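Local atomic coordinates of putative type VI secretion protein (Escherichia coli, PDB entry 6SKI), a protein that probably acts as a phospholipase toxin of the type VI secretion system, carried as an effector on the VgrG spike. Residues A[126-131]-A[162-167]; A[288-293]-A[527-532]. All coordinates share one frame; numbering follows the deposited sequence.

From the N terminus, the chain first closes interaction 1. There the end of strand 121-128 meets helix 156-178. The two segments are 31 residues apart in the chain, and the residues between include helix 144-154, the start of helix 156-178 and no modelled strand. The contact lays that helix on the edge region of the central sheet. Interaction 2 opens after interaction 1 has closed, so the two neither nest nor cross. It spans more than 230 residues. The contacts lie on opposite sides of the chain's centre, with centres about 29 Å apart. Interaction 1 is local, whereas interaction 2 ties a loop near the C terminus, before strand 536-538, to the loop after strand 278-284.

Interaction 1. Residues A[126-131]-A[162-167]; sequences TYISGI and DEAMER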
ATOM      1  N   THR A 126      10.782   7.612  -4.445  1.00 45.08           N
ATOM      2  CA  THR A 126       9.793   7.313  -5.462  1.00 45.08           C
ATOM      3  C   THR A 126       8.480   6.967  -4.782  1.00 45.08           C
ATOM      4  O   THR A 126       8.463   6.289  -3.754  1.00 45.08           O
ATOM      5  CB  THR A 126      10.246   6.144  -6.334  1.00 45.08           C
ATOM      6  OG1 THR A 126      11.601   6.347  -6.753  1.00 45.08           O
ATOM      7  CG2 THR A 126       9.378   6.033  -7.527  1.00 45.08           C
ATOM      8  N   TYR A 127       7.378   7.427  -5.363  1.00 44.91           N
ATOM      9  CA  TYR A 127       6.053   7.200  -4.803  1.00 44.91           C
ATOM     10  C   TYR A 127       5.189   6.487  -5.830  1.00 44.91           C
ATOM     11  O   TYR A 127       4.995   6.989  -6.941  1.00 44.91           O
ATOM     12  CB  TYR A 127       5.403   8.514  -4.377  1.00 44.91           C
ATOM     13  CG  TYR A 127       4.035   8.335  -3.768  1.00 44.91           C
ATOM     14  CD1 TYR A 127       3.888   8.024  -2.425  1.00 44.91           C
ATOM     15  CD2 TYR A 127       2.890   8.480  -4.534  1.00 44.91           C
ATOM     16  CE1 TYR A 127       2.642   7.860  -1.866  1.00 44.91           C
ATOM     17  CE2 TYR A 127       1.642   8.314  -3.984  1.00 44.91           C
ATOM     18  CZ  TYR A 127       1.523   8.006  -2.651  1.00 44.91           C
ATOM     19  OH  TYR A 127       0.273   7.844  -2.102  1.00 44.91           O
ATOM     20  N   ILE A 128       4.673   5.322  -5.455  1.00 45.18           N
ATOM     21  CA  ILE A 128       3.730   4.568  -6.269  1.00 45.18           C
ATOM     22  C   ILE A 128       2.394   4.548  -5.543  1.00 45.18           C
ATOM     23  O   ILE A 128       2.338   4.286  -4.337  1.00 45.18           O
ATOM     24  CB  ILE A 128       4.238   3.139  -6.543  1.00 45.18           C
ATOM     25  CG1 ILE A 128       5.610   3.181  -7.216  1.00 45.18           C
ATOM     26  CG2 ILE A 128       3.267   2.386  -7.417  1.00 45.18           C
ATOM     27  CD1 ILE A 128       6.761   2.940  -6.273  1.00 45.18           C
ATOM     28  N   SER A 129       1.320   4.822  -6.276  1.00 48.41           N
ATOM     29  CA  SER A 129       0.003   4.924  -5.671  1.00 48.41           C
ATOM     30  C   SER A 129      -0.568   3.533  -5.404  1.00 48.41           C
ATOM     31  O   SER A 129       0.051   2.508  -5.696  1.00 48.41           O
ATOM     32  CB  SER A 129      -0.928   5.740  -6.563  1.00 48.41           C
ATOM     33  OG  SER A 129      -1.016   5.177  -7.858  1.00 48.41           O
ATOM     34  N   GLY A 130      -1.763   3.498  -4.827  1.00 50.83           N
ATOM     35  CA  GLY A 130      -2.389   2.235  -4.509  1.00 50.83           C
ATOM     36  C   GLY A 130      -3.096   1.612  -5.693  1.00 50.83           C
ATOM     37  O   GLY A 130      -3.375   2.257  -6.701  1.00 50.83           O
ATOM     38  N   ILE A 131      -3.389   0.319  -5.551  1.00 53.76           N
ATOM     39  CA  ILE A 131      -4.020  -0.428  -6.633  1.00 53.76           C
ATOM     40  C   ILE A 131      -5.412   0.115  -6.923  1.00 53.76           C
ATOM     41  O   ILE A 131      -5.781   0.330  -8.084  1.00 53.76           O
ATOM     42  CB  ILE A 131      -4.052  -1.929  -6.295  1.00 53.76           C
ATOM     43  CG1 ILE A 131      -2.664  -2.399  -5.864  1.00 53.76           C
ATOM     44  CG2 ILE A 131      -4.547  -2.729  -7.479  1.00 53.76           C
ATOM     45  CD1 ILE A 131      -2.598  -3.862  -5.510  1.00 53.76           C
ATOM     46  N   ASP A 162       5.788  -3.067 -11.700  1.00 51.91           N
ATOM     47  CA  ASP A 162       6.216  -2.580 -13.011  1.00 51.91           C
ATOM     48  C   ASP A 162       6.175  -1.055 -13.079  1.00 51.91           C
ATOM     49  O   ASP A 162       7.116  -0.411 -13.577  1.00 51.91           O
ATOM     50  CB  ASP A 162       5.325  -3.176 -14.098  1.00 51.91           C
ATOM     51  CG  ASP A 162       5.593  -4.647 -14.330  1.00 51.91           C
ATOM     52  OD1 ASP A 162       6.033  -5.328 -13.382  1.00 51.91           O
ATOM     53  OD2 ASP A 162       5.356  -5.126 -15.458  1.00 51.91           O
ATOM     54  N   GLU A 163       5.092  -0.465 -12.572  1.00 52.03           N
ATOM     55  CA  GLU A 163       5.027   0.984 -12.446  1.00 52.03           C
ATOM     56  C   GLU A 163       6.162   1.503 -11.580  1.00 52.03           C
ATOM     57  O   GLU A 163       6.686   2.592 -11.826  1.00 52.03           O
ATOM     58  CB  GLU A 163       3.672   1.395 -11.866  1.00 52.03           C
ATOM     59  CG  GLU A 163       3.660   2.761 -11.203  1.00 52.03           C
ATOM     60  CD  GLU A 163       2.260   3.259 -10.910  1.00 52.03           C
ATOM     61  OE1 GLU A 163       2.128   4.279 -10.200  1.00 52.03           O
ATOM     62  OE2 GLU A 163       1.293   2.632 -11.388  1.00 52.03           O
ATOM     63  N   ALA A 164       6.571   0.723 -10.582  1.00 49.61           N
ATOM     64  CA  ALA A 164       7.706   1.102  -9.754  1.00 49.61           C
ATOM     65  C   ALA A 164       8.992   1.111 -10.558  1.00 49.61           C
ATOM     66  O   ALA A 164       9.860   1.952 -10.329  1.00 49.61           O
ATOM     67  CB  ALA A 164       7.830   0.156  -8.563  1.00 49.61           C
ATOM     68  N   MET A 165       9.146   0.171 -11.491  1.00 51.37           N
ATOM     69  CA  MET A 165      10.328   0.204 -12.352  1.00 51.37           C
ATOM     70  C   MET A 165      10.351   1.462 -13.213  1.00 51.37           C
ATOM     71  O   MET A 165      11.392   2.125 -13.340  1.00 51.37           O
ATOM     72  CB  MET A 165      10.392  -1.037 -13.239  1.00 51.37           C
ATOM     73  CG  MET A 165      10.002  -2.310 -12.550  1.00 51.37           C
ATOM     74  SD  MET A 165      11.407  -3.109 -11.776  1.00 51.37           S
ATOM     75  CE  MET A 165      10.582  -4.144 -10.574  1.00 51.37           C
ATOM     76  N   GLU A 166       9.211   1.812 -13.809  1.00 52.50           N
ATOM     77  CA  GLU A 166       9.174   3.037 -14.612  1.00 52.50           C
ATOM     78  C   GLU A 166       9.443   4.272 -13.754  1.00 52.50           C
ATOM     79  O   GLU A 166      10.147   5.202 -14.178  1.00 52.50           O
ATOM     80  CB  GLU A 166       7.839   3.169 -15.344  1.00 52.50           C
ATOM     81  CG  GLU A 166       7.628   2.141 -16.443  1.00 52.50           C
ATOM     82  CD  GLU A 166       6.580   1.105 -16.103  1.00 52.50           C
ATOM     83  OE1 GLU A 166       6.865  -0.100 -16.270  1.00 52.50           O
ATOM     84  OE2 GLU A 166       5.470   1.493 -15.682  1.00 52.50           O
ATOM     85  N   ARG A 167       8.906   4.294 -12.538  1.00 51.49           N
ATOM     86  CA  ARG A 167       9.128   5.425 -11.650  1.00 51.49           C
ATOM     87  C   ARG A 167      10.568   5.470 -11.146  1.00 51.49           C
ATOM     88  O   ARG A 167      11.103   6.551 -10.881  1.00 51.49           O
ATOM     89  CB  ARG A 167       8.132   5.363 -10.498  1.00 51.49           C
ATOM     90  CG  ARG A 167       6.713   5.712 -10.881  1.00 51.49           C
ATOM     91  CD  ARG A 167       6.423   7.174 -10.599  1.00 51.49           C
ATOM     92  NE  ARG A 167       5.252   7.647 -11.329  1.00 51.49           N
ATOM     93  CZ  ARG A 167       4.035   7.741 -10.806  1.00 51.49           C
ATOM     94  NH1 ARG A 167       3.824   7.396  -9.543  1.00 51.49           N
ATOM     95  NH2 ARG A 167       3.026   8.181 -11.545  1.00 51.49           N
TER
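The guanidinium of Arg-167 meets the backbone carbonyl of Tyr-127 at its edge, close to its plane. Arg-167 NH1 donates to Tyr-127 O at 2.9 Å. The bond is bent, with 135° at the hydrogen, although NH1 lies in the carbonyl plane. Glu-163 OE1 sits well out of the guanidinium plane. Glu-163 OE1 is 3.6 Å from Arg-167 NH1, a long salt bridge in which no N-H points at the oxygen. The charges attract, which may help hold the arginine over the end of the strand.

Arg-167 reaches the carbonyl by bending at chi2 (-95°), with CG beside its own backbone N. The root of the same side chain serves the apolar contact. Thr-126 has CG2 anti to the backbone N, and this methyl lies against Arg-167 CB at 3.3 Å. The two side chains cross obliquely. Two residues on, Ile-128 also packs against the helix. Ile-128 CD1 touches the methyl CB of Ala-164 at 3.8 Å, and Ile-128 CG1 rests near the same alanine. On the other branch, Ile-128 CG2 lies 3.6 Å from Glu-163 OE1. The extended Glu-163 chain slides past Ile-128 in the opposite direction.

Strand 126-128 and helix 162-167 run nearly antiparallel, at 151°, with axes 8.6 Å apart. This is helix-on-sheet packing in what the family assignment suggests is an alpha/beta-hydrolase fold. Strand 121-128 and strand 184-195 both pair in parallel with strand 22-43, and helix 156-178 lies on the beta-alpha-beta connection between them. Ile-128 also touches Ile-41 and Phe-43 of strand 22-43, and Ala-164 touches Phe-43. Farther round the helix, Met-165 packs on Phe-206, and Asp-162 forms a salt bridge with Arg-209, both of helix 198-211.

Interaction 2. Residues A[288-293]-A[527-532]; sequences YRYNFS and KPNDRW
Two backbone hydrogen bonds flank the Arg-289 and Pro-528 pair in a single beta bridge: Asn-529 N gives an almost straight bond to Tyr-288 O (2.6 Å), and Tyr-290 N gives one to Lys-527 O (2.8 Å). Both donors lie nearly along the C=O axes.

Lys-527 and Tyr-290 run side by side. The lysine is extended beyond CG and brings Lys-527 NZ over one face of the Tyr-290 ring, 4.1 Å from its centroid, a cation-pi contact 16° off the ring normal. Asn-529 OD1 approaches Tyr-290 CD1 at 3.2 Å, with amide and ring planes 31° apart.

Neither segment is regular strand. The bridge joins two loops, and the 288-293 loop belongs to the Tle1-like catalytic domain, of the alpha/beta-hydrolase clan.

Tyr-288 and Trp-532 cross at about a right angle. Tyr-288 CD2 lies in plane at the indole edge, 3.8 Å from Trp-532 CE3. Pro-528 CB covers the centre of one indole face. Asn-529 ND2 bonds to Ile-533 O, and the Tyr-288 hydroxyl to Ala-367 O.

Arg-289 CB points away from segment 527-532 overall but touches Lys-527 O. Phe-292 CE1 lies over one guanidinium face. Arg-289 NE forms a salt bridge with Glu-287, and NH1 bonds to Asn-526 OD1. Arg-289 also touches a probable Ser-197, His-310 and Asp-245 triad, and Phe-292 meets His-310 edge-to-face.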
ATOM      1  N   TYR A 288     -10.036  -6.906  11.893  1.00 45.01           N
ATOM      2  CA  TYR A 288     -10.806  -8.134  11.982  1.00 45.01           C
ATOM      3  C   TYR A 288     -11.621  -8.425  10.735  1.00 45.01           C
ATOM      4  O   TYR A 288     -12.364  -9.409  10.723  1.00 45.01           O
ATOM      5  CB  TYR A 288     -11.747  -8.068  13.190  1.00 45.01           C
ATOM      6  CG  TYR A 288     -11.025  -7.849  14.493  1.00 45.01           C
ATOM      7  CD1 TYR A 288     -10.039  -8.720  14.914  1.00 45.01           C
ATOM      8  CD2 TYR A 288     -11.307  -6.750  15.286  1.00 45.01           C
ATOM      9  CE1 TYR A 288      -9.372  -8.517  16.095  1.00 45.01           C
ATOM     10  CE2 TYR A 288     -10.644  -6.539  16.469  1.00 45.01           C
ATOM     11  CZ  TYR A 288      -9.676  -7.426  16.867  1.00 45.01           C
ATOM     12  OH  TYR A 288      -9.007  -7.226  18.049  1.00 45.01           O
ATOM     13  N   ARG A 289     -11.513  -7.607   9.696  1.00 44.54           N
ATOM     14  CA  ARG A 289     -12.343  -7.758   8.517  1.00 44.54           C
ATOM     15  C   ARG A 289     -11.995  -9.040   7.769  1.00 44.54           C
ATOM     16  O   ARG A 289     -10.881  -9.562   7.848  1.00 44.54           O
ATOM     17  CB  ARG A 289     -12.174  -6.551   7.601  1.00 44.54           C
ATOM     18  CG  ARG A 289     -13.048  -5.382   7.975  1.00 44.54           C
ATOM     19  CD  ARG A 289     -12.831  -4.229   7.033  1.00 44.54           C
ATOM     20  NE  ARG A 289     -11.515  -3.638   7.221  1.00 44.54           N
ATOM     21  CZ  ARG A 289     -11.139  -2.480   6.697  1.00 44.54           C
ATOM     22  NH1 ARG A 289     -11.986  -1.788   5.952  1.00 44.54           N
ATOM     23  NH2 ARG A 289      -9.920  -2.014   6.919  1.00 44.54           N
ATOM     24  N   TYR A 290     -12.979  -9.548   7.031  1.00 47.97           N
ATOM     25  CA  TYR A 290     -12.769 -10.758   6.249  1.00 47.97           C
ATOM     26  C   TYR A 290     -11.951 -10.468   4.999  1.00 47.97           C
ATOM     27  O   TYR A 290     -11.073 -11.255   4.632  1.00 47.97           O
ATOM     28  CB  TYR A 290     -14.120 -11.380   5.882  1.00 47.97           C
ATOM     29  CG  TYR A 290     -14.030 -12.548   4.931  1.00 47.97           C
ATOM     30  CD1 TYR A 290     -13.947 -13.846   5.404  1.00 47.97           C
ATOM     31  CD2 TYR A 290     -14.036 -12.355   3.557  1.00 47.97           C
ATOM     32  CE1 TYR A 290     -13.864 -14.915   4.542  1.00 47.97           C
ATOM     33  CE2 TYR A 290     -13.950 -13.413   2.690  1.00 47.97           C
ATOM     34  CZ  TYR A 290     -13.866 -14.691   3.186  1.00 47.97           C
ATOM     35  OH  TYR A 290     -13.784 -15.757   2.321  1.00 47.97           O
ATOM     36  N   ASN A 291     -12.215  -9.342   4.347  1.00 47.33           N
ATOM     37  CA  ASN A 291     -11.507  -8.964   3.135  1.00 47.33           C
ATOM     38  C   ASN A 291     -10.118  -8.413   3.413  1.00 47.33           C
ATOM     39  O   ASN A 291      -9.389  -8.110   2.465  1.00 47.33           O
ATOM     40  CB  ASN A 291     -12.318  -7.928   2.358  1.00 47.33           C
ATOM     41  CG  ASN A 291     -13.383  -8.555   1.496  1.00 47.33           C
ATOM     42  OD1 ASN A 291     -13.255  -9.696   1.063  1.00 47.33           O
ATOM     43  ND2 ASN A 291     -14.453  -7.815   1.249  1.00 47.33           N
ATOM     44  N   PHE A 292      -9.735  -8.281   4.680  1.00 44.12           N
ATOM     45  CA  PHE A 292      -8.423  -7.764   5.062  1.00 44.12           C
ATOM     46  C   PHE A 292      -7.778  -8.817   5.946  1.00 44.12           C
ATOM     47  O   PHE A 292      -7.859  -8.761   7.173  1.00 44.12           O
ATOM     48  CB  PHE A 292      -8.541  -6.425   5.767  1.00 44.12           C
ATOM     49  CG  PHE A 292      -9.028  -5.319   4.884  1.00 44.12           C
ATOM     50  CD1 PHE A 292     -10.361  -5.239   4.525  1.00 44.12           C
ATOM     51  CD2 PHE A 292      -8.157  -4.359   4.416  1.00 44.12           C
ATOM     52  CE1 PHE A 292     -10.810  -4.225   3.715  1.00 44.12           C
ATOM     53  CE2 PHE A 292      -8.604  -3.342   3.607  1.00 44.12           C
ATOM     54  CZ  PHE A 292      -9.931  -3.274   3.258  1.00 44.12           C
ATOM     55  N   SER A 293      -7.125  -9.778   5.310  1.00 45.71           N
ATOM     56  CA  SER A 293      -6.405 -10.829   6.006  1.00 45.71           C
ATOM     57  C   SER A 293      -4.913 -10.547   5.927  1.00 45.71           C
ATOM     58  O   SER A 293      -4.412 -10.078   4.903  1.00 45.71           O
ATOM     59  CB  SER A 293      -6.730 -12.199   5.412  1.00 45.71           C
ATOM     60  OG  SER A 293      -6.359 -12.268   4.051  1.00 45.71           O
ATOM     61  N   LYS A 527     -17.172  -6.700   6.349  1.00 46.71           N
ATOM     62  CA  LYS A 527     -17.734  -7.692   7.246  1.00 46.71           C
ATOM     63  C   LYS A 527     -16.619  -8.367   8.037  1.00 46.71           C
ATOM     64  O   LYS A 527     -15.569  -8.686   7.478  1.00 46.71           O
ATOM     65  CB  LYS A 527     -18.521  -8.732   6.455  1.00 46.71           C
ATOM     66  CG  LYS A 527     -18.457 -10.138   6.997  1.00 46.71           C
ATOM     67  CD  LYS A 527     -18.677 -11.146   5.895  1.00 46.71           C
ATOM     68  CE  LYS A 527     -18.044 -12.475   6.233  1.00 46.71           C
ATOM     69  NZ  LYS A 527     -17.907 -13.322   5.019  1.00 46.71           N
ATOM     70  N   PRO A 528     -16.821  -8.567   9.334  1.00 45.85           N
ATOM     71  CA  PRO A 528     -15.770  -9.167  10.154  1.00 45.85           C
ATOM     72  C   PRO A 528     -15.512 -10.610   9.763  1.00 45.85           C
ATOM     73  O   PRO A 528     -16.396 -11.315   9.273  1.00 45.85           O
ATOM     74  CB  PRO A 528     -16.340  -9.067  11.572  1.00 45.85           C
ATOM     75  CG  PRO A 528     -17.811  -9.076  11.348  1.00 45.85           C
ATOM     76  CD  PRO A 528     -17.977  -8.187  10.157  1.00 45.85           C
ATOM     77  N   ASN A 529     -14.281 -11.048   9.987  1.00 48.69           N
ATOM     78  CA  ASN A 529     -13.969 -12.454   9.830  1.00 48.69           C
ATOM     79  C   ASN A 529     -14.708 -13.250  10.900  1.00 48.69           C
ATOM     80  O   ASN A 529     -15.042 -12.732  11.968  1.00 48.69           O
ATOM     81  CB  ASN A 529     -12.460 -12.671   9.927  1.00 48.69           C
ATOM     82  CG  ASN A 529     -12.010 -13.963   9.289  1.00 48.69           C
ATOM     83  OD1 ASN A 529     -12.310 -14.234   8.128  1.00 48.69           O
ATOM     84  ND2 ASN A 529     -11.275 -14.766  10.042  1.00 48.69           N
ATOM     85  N   ASP A 530     -14.983 -14.515  10.599  1.00 52.93           N
ATOM     86  CA  ASP A 530     -15.813 -15.312  11.490  1.00 52.93           C
ATOM     87  C   ASP A 530     -15.160 -15.440  12.860  1.00 52.93           C
ATOM     88  O   ASP A 530     -13.955 -15.683  12.971  1.00 52.93           O
ATOM     89  CB  ASP A 530     -16.067 -16.695  10.893  1.00 52.93           C
ATOM     90  CG  ASP A 530     -17.463 -17.205  11.190  1.00 52.93           C
ATOM     91  OD1 ASP A 530     -18.351 -17.042  10.328  1.00 52.93           O
ATOM     92  OD2 ASP A 530     -17.678 -17.764  12.286  1.00 52.93           O
ATOM     93  N   ARG A 531     -15.968 -15.254  13.902  1.00 53.78           N
ATOM     94  CA  ARG A 531     -15.596 -15.246  15.315  1.00 53.78           C
ATOM     95  C   ARG A 531     -14.793 -14.001  15.664  1.00 53.78           C
ATOM     96  O   ARG A 531     -14.240 -13.937  16.766  1.00 53.78           O
ATOM     97  CB  ARG A 531     -14.814 -16.495  15.748  1.00 53.78           C
ATOM     98  CG  ARG A 531     -15.617 -17.781  15.668  1.00 53.78           C
ATOM     99  CD  ARG A 531     -14.753 -18.988  15.978  1.00 53.78           C
ATOM    100  NE  ARG A 531     -14.070 -18.853  17.260  1.00 53.78           N
ATOM    101  CZ  ARG A 531     -12.826 -19.260  17.487  1.00 53.78           C
ATOM    102  NH1 ARG A 531     -12.127 -19.833  16.517  1.00 53.78           N
ATOM    103  NH2 ARG A 531     -12.280 -19.097  18.684  1.00 53.78           N
ATOM    104  N   TRP A 532     -14.695 -13.024  14.758  1.00 49.45           N
ATOM    105  CA  TRP A 532     -13.990 -11.765  14.998  1.00 49.45           C
ATOM    106  C   TRP A 532     -12.500 -12.005  15.224  1.00 49.45           C
ATOM    107  O   TRP A 532     -11.875 -11.376  16.077  1.00 49.45           O
ATOM    108  CB  TRP A 532     -14.603 -10.996  16.168  1.00 49.45           C
ATOM    109  CG  TRP A 532     -15.830 -10.238  15.794  1.00 49.45           C
ATOM    110  CD1 TRP A 532     -17.108 -10.703  15.795  1.00 49.45           C
ATOM    111  CD2 TRP A 532     -15.900  -8.874  15.373  1.00 49.45           C
ATOM    112  NE1 TRP A 532     -17.972  -9.717  15.395  1.00 49.45           N
ATOM    113  CE2 TRP A 532     -17.253  -8.582  15.130  1.00 49.45           C
ATOM    114  CE3 TRP A 532     -14.948  -7.871  15.175  1.00 49.45           C
ATOM    115  CZ2 TRP A 532     -17.679  -7.332  14.699  1.00 49.45           C
ATOM    116  CZ3 TRP A 532     -15.374  -6.632  14.749  1.00 49.45           C
ATOM    117  CH2 TRP A 532     -16.726  -6.372  14.516  1.00 49.45           C
TER